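Local coordinates for uncharacterized protein PF1083 (Pyrococcus furiosus, PDB 3NRN) that binds AMP in the crystal and is probably a nucleotide-binding oxidoreductase of the flavin-containing amine oxidase family, although its substrate is unknown, at residues Glu268-Val276 / Ala329-Leu337. Numbering follows the deposited sequence.
Sequences EGIKFNLAV and AIEKGWEEL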
loop_
_atom_site.group_PDB
_atom_site.type_symbol
_atom_site.label_atom_id
_atom_site.label_comp_id
_atom_site.label_asym_id
_atom_site.label_seq_id
_atom_site.Cartn_x
_atom_site.Cartn_y
_atom_site.Cartn_z
ATOM N N GLU A 268 6.561 3.403 -11.083
ATOM C CA GLU A 268 7.553 3.855 -10.119
ATOM C C GLU A 268 7.147 5.080 -9.312
ATOM O O GLU A 268 6.291 5.866 -9.719
ATOM C CB GLU A 268 8.886 4.151 -10.807
ATOM C CG GLU A 268 9.755 2.935 -11.069
ATOM C CD GLU A 268 9.629 2.428 -12.486
ATOM O OE1 GLU A 268 9.861 3.228 -13.421
ATOM O OE2 GLU A 268 9.305 1.236 -12.668
ATOM N N GLY A 269 7.792 5.227 -8.161
ATOM C CA GLY A 269 7.530 6.354 -7.288
ATOM C C GLY A 269 8.805 6.773 -6.579
ATOM O O GLY A 269 9.767 6.007 -6.489
ATOM N N ILE A 270 8.824 8.002 -6.081
ATOM C CA ILE A 270 9.982 8.498 -5.371
ATOM C C ILE A 270 9.534 9.001 -4.014
ATOM O O ILE A 270 8.518 9.688 -3.897
ATOM C CB ILE A 270 10.696 9.647 -6.146
ATOM C CG1 ILE A 270 11.232 9.118 -7.481
ATOM C CG2 ILE A 270 11.848 10.205 -5.313
ATOM C CD1 ILE A 270 12.116 10.089 -8.239
ATOM N N LYS A 271 10.290 8.627 -2.989
ATOM C CA LYS A 271 10.005 9.034 -1.625
ATOM C C LYS A 271 11.093 9.978 -1.141
ATOM O O LYS A 271 12.281 9.724 -1.333
ATOM C CB LYS A 271 9.944 7.814 -0.709
ATOM C CG LYS A 271 8.539 7.295 -0.447
ATOM C CD LYS A 271 8.572 5.928 0.215
ATOM C CE LYS A 271 9.400 5.928 1.495
ATOM N NZ LYS A 271 9.621 4.528 1.968
ATOM N N PHE A 272 10.675 11.071 -0.521
ATOM C CA PHE A 272 11.603 12.060 0.002
ATOM C C PHE A 272 11.508 12.083 1.517
ATOM O O PHE A 272 10.445 12.323 2.081
ATOM C CB PHE A 272 11.266 13.445 -0.566
ATOM C CG PHE A 272 11.490 13.557 -2.047
ATOM C CD1 PHE A 272 12.719 13.971 -2.547
ATOM C CD2 PHE A 272 10.485 13.206 -2.946
ATOM C CE1 PHE A 272 12.948 14.036 -3.923
ATOM C CE2 PHE A 272 10.703 13.266 -4.323
ATOM C CZ PHE A 272 11.937 13.682 -4.811
ATOM N N ASN A 273 12.627 11.813 2.173
ATOM C CA ASN A 273 12.676 11.822 3.628
ATOM C C ASN A 273 13.374 13.131 3.995
ATOM O O ASN A 273 14.551 13.312 3.694
ATOM C CB ASN A 273 13.472 10.611 4.118
ATOM C CG ASN A 273 12.870 9.286 3.648
ATOM O OD1 ASN A 273 11.866 8.827 4.185
ATOM N ND2 ASN A 273 13.478 8.680 2.631
ATOM N N LEU A 274 12.638 14.038 4.633
ATOM C CA LEU A 274 13.159 15.356 4.993
ATOM C C LEU A 274 13.244 15.594 6.499
ATOM O O LEU A 274 12.272 15.392 7.223
ATOM C CB LEU A 274 12.269 16.435 4.361
ATOM C CG LEU A 274 12.695 17.904 4.445
ATOM C CD1 LEU A 274 13.876 18.146 3.516
ATOM C CD2 LEU A 274 11.524 18.798 4.048
ATOM N N ALA A 275 14.410 16.033 6.963
ATOM C CA ALA A 275 14.614 16.307 8.386
ATOM C C ALA A 275 14.456 17.799 8.666
ATOM O O ALA A 275 15.387 18.578 8.468
ATOM C CB ALA A 275 15.999 15.838 8.815
ATOM N N VAL A 276 13.271 18.189 9.121
ATOM C CA VAL A 276 12.992 19.585 9.422
ATOM C C VAL A 276 13.236 19.874 10.905
ATOM O O VAL A 276 12.685 19.208 11.783
ATOM C CB VAL A 276 11.532 19.959 9.052
ATOM C CG1 VAL A 276 11.250 19.589 7.600
ATOM C CG2 VAL A 276 10.559 19.248 9.968
ATOM N N ALA A 329 13.911 14.382 -11.498
ATOM C CA ALA A 329 12.766 14.283 -10.601
ATOM C C ALA A 329 13.184 14.473 -9.148
ATOM O O ALA A 329 12.539 15.216 -8.401
ATOM C CB ALA A 329 12.086 12.929 -10.778
ATOM N N ILE A 330 14.251 13.791 -8.738
ATOM C CA ILE A 330 14.727 13.916 -7.367
ATOM C C ILE A 330 15.096 15.369 -7.091
ATOM O O ILE A 330 14.736 15.920 -6.052
ATOM C CB ILE A 330 15.952 13.019 -7.102
ATOM C CG1 ILE A 330 15.522 11.543 -7.097
ATOM C CG2 ILE A 330 16.589 13.388 -5.765
ATOM C CD1 ILE A 330 16.663 10.556 -6.865
ATOM N N GLU A 331 15.811 15.980 -8.034
ATOM C CA GLU A 331 16.224 17.376 -7.925
ATOM C C GLU A 331 15.018 18.306 -7.814
ATOM O O GLU A 331 15.017 19.242 -7.019
ATOM C CB GLU A 331 17.054 17.783 -9.148
ATOM C CG GLU A 331 18.533 17.473 -9.050
ATOM C CD GLU A 331 19.283 17.837 -10.319
ATOM O OE1 GLU A 331 19.054 18.948 -10.842
ATOM O OE2 GLU A 331 20.103 17.017 -10.791
ATOM N N LYS A 332 14.001 18.055 -8.631
ATOM C CA LYS A 332 12.798 18.875 -8.610
ATOM C C LYS A 332 12.067 18.622 -7.303
ATOM O O LYS A 332 11.397 19.512 -6.774
ATOM C CB LYS A 332 11.887 18.520 -9.789
ATOM C CG LYS A 332 10.696 19.449 -9.974
ATOM C CD LYS A 332 11.151 20.866 -10.298
ATOM C CE LYS A 332 9.969 21.795 -10.534
ATOM N NZ LYS A 332 10.411 23.193 -10.820
ATOM N N GLY A 333 12.209 17.402 -6.783
ATOM C CA GLY A 333 11.554 17.044 -5.539
ATOM C C GLY A 333 12.110 17.821 -4.364
ATOM O O GLY A 333 11.357 18.389 -3.576
ATOM N N TRP A 334 13.432 17.848 -4.240
ATOM C CA TRP A 334 14.062 18.579 -3.145
ATOM C C TRP A 334 13.835 20.089 -3.310
ATOM O O TRP A 334 13.757 20.828 -2.328
ATOM C CB TRP A 334 15.561 18.269 -3.095
ATOM C CG TRP A 334 15.900 16.841 -2.733
ATOM C CD1 TRP A 334 16.677 15.983 -3.453
ATOM C CD2 TRP A 334 15.543 16.141 -1.526
ATOM N NE1 TRP A 334 16.834 14.799 -2.774
ATOM C CE2 TRP A 334 16.149 14.868 -1.588
ATOM C CE3 TRP A 334 14.773 16.469 -0.400
ATOM C CZ2 TRP A 334 16.013 13.916 -0.566
ATOM C CZ3 TRP A 334 14.636 15.523 0.619
ATOM C CH2 TRP A 334 15.256 14.260 0.526
ATOM N N GLU A 335 13.727 20.539 -4.555
ATOM C CA GLU A 335 13.494 21.952 -4.837
ATOM C C GLU A 335 12.143 22.399 -4.271
ATOM O O GLU A 335 12.048 23.434 -3.610
ATOM C CB GLU A 335 13.513 22.205 -6.348
ATOM C CG GLU A 335 13.083 23.615 -6.738
ATOM C CD GLU A 335 12.536 23.698 -8.154
ATOM O OE1 GLU A 335 13.320 23.545 -9.116
ATOM O OE2 GLU A 335 11.312 23.909 -8.302
ATOM N N GLU A 336 11.098 21.621 -4.541
ATOM C CA GLU A 336 9.760 21.956 -4.058
ATOM C C GLU A 336 9.704 21.898 -2.537
ATOM O O GLU A 336 9.021 22.706 -1.904
ATOM C CB GLU A 336 8.723 21.001 -4.656
ATOM C CG GLU A 336 8.701 20.993 -6.179
ATOM C CD GLU A 336 7.710 20.002 -6.752
ATOM O OE1 GLU A 336 7.640 18.865 -6.240
ATOM O OE2 GLU A 336 7.007 20.351 -7.722
ATOM N N LEU A 337 10.424 20.945 -1.952
ATOM C CA LEU A 337 10.452 20.798 -0.504
ATOM C C LEU A 337 11.224 21.943 0.145
ATOM O O LEU A 337 10.912 22.355 1.260
ATOM C CB LEU A 337 11.068 19.448 -0.115
ATOM C CG LEU A 337 10.183 18.219 -0.380
ATOM C CD1 LEU A 337 10.929 16.935 -0.021
ATOM C CD2 LEU A 337 8.910 18.333 0.445
#
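The Phe-272 ring of the strand packs against the helix backbone at Gly-333, with CZ 3.5 Å from Gly-333 CA. Glycine suits that position because a CB there would collide with the ring. The ring's rim also meets the backbone of Ile-330, with CE1 3.4 Å from Ile-330 O, an oxygen already taken by the helical bond from Trp-334 N. With CG beside the backbone N (chi1 -66°), Phe-272 turns the CD1 edge toward the face of the Trp-334 six-membered ring, a T-shaped pair with centroids 5.0 Å apart and planes at 85°. The indole, long and flat, also reaches the strand backbone: CH2 lies 3.4 Å from Asn-273 O, near the indole plane. Two leucines border the aromatic pair. Leu-337 brings CD1 to 3.5 Å from Phe-272 CB; packing is somewhat wider at Leu-274, which slides past the indole in the opposite direction with CD1 4.0 Å from Trp-334 CZ3. Replacing the indole of Trp-334 by an alanine is likely to open a gap beside Phe-272 and Leu-274 and leave the phenyl edge without its aromatic face. Apart from this cluster, at the start of the helix segment, Ile-270 CD1 touches both Ala-329 CB and Ile-330 CG1, the small alanine letting it approach the helix. On the solvent side Glu-331 and Glu-335 are exposed, and the partly exposed Lys-332 bonds through NZ to Glu-335 OE2 at 2.8 Å in a salt bridge. The axes of helix segment 329-337 and strand segment 269-276 run at 40°. Helix 326-340 thus lies across one face of the mixed sheet, where strand 269-277 runs antiparallel between strands 312-320 and 345-351; Ala-329 also touches Met-319 of the former, and Trp-334 rests on Pro-346 and Ala-349 of the latter.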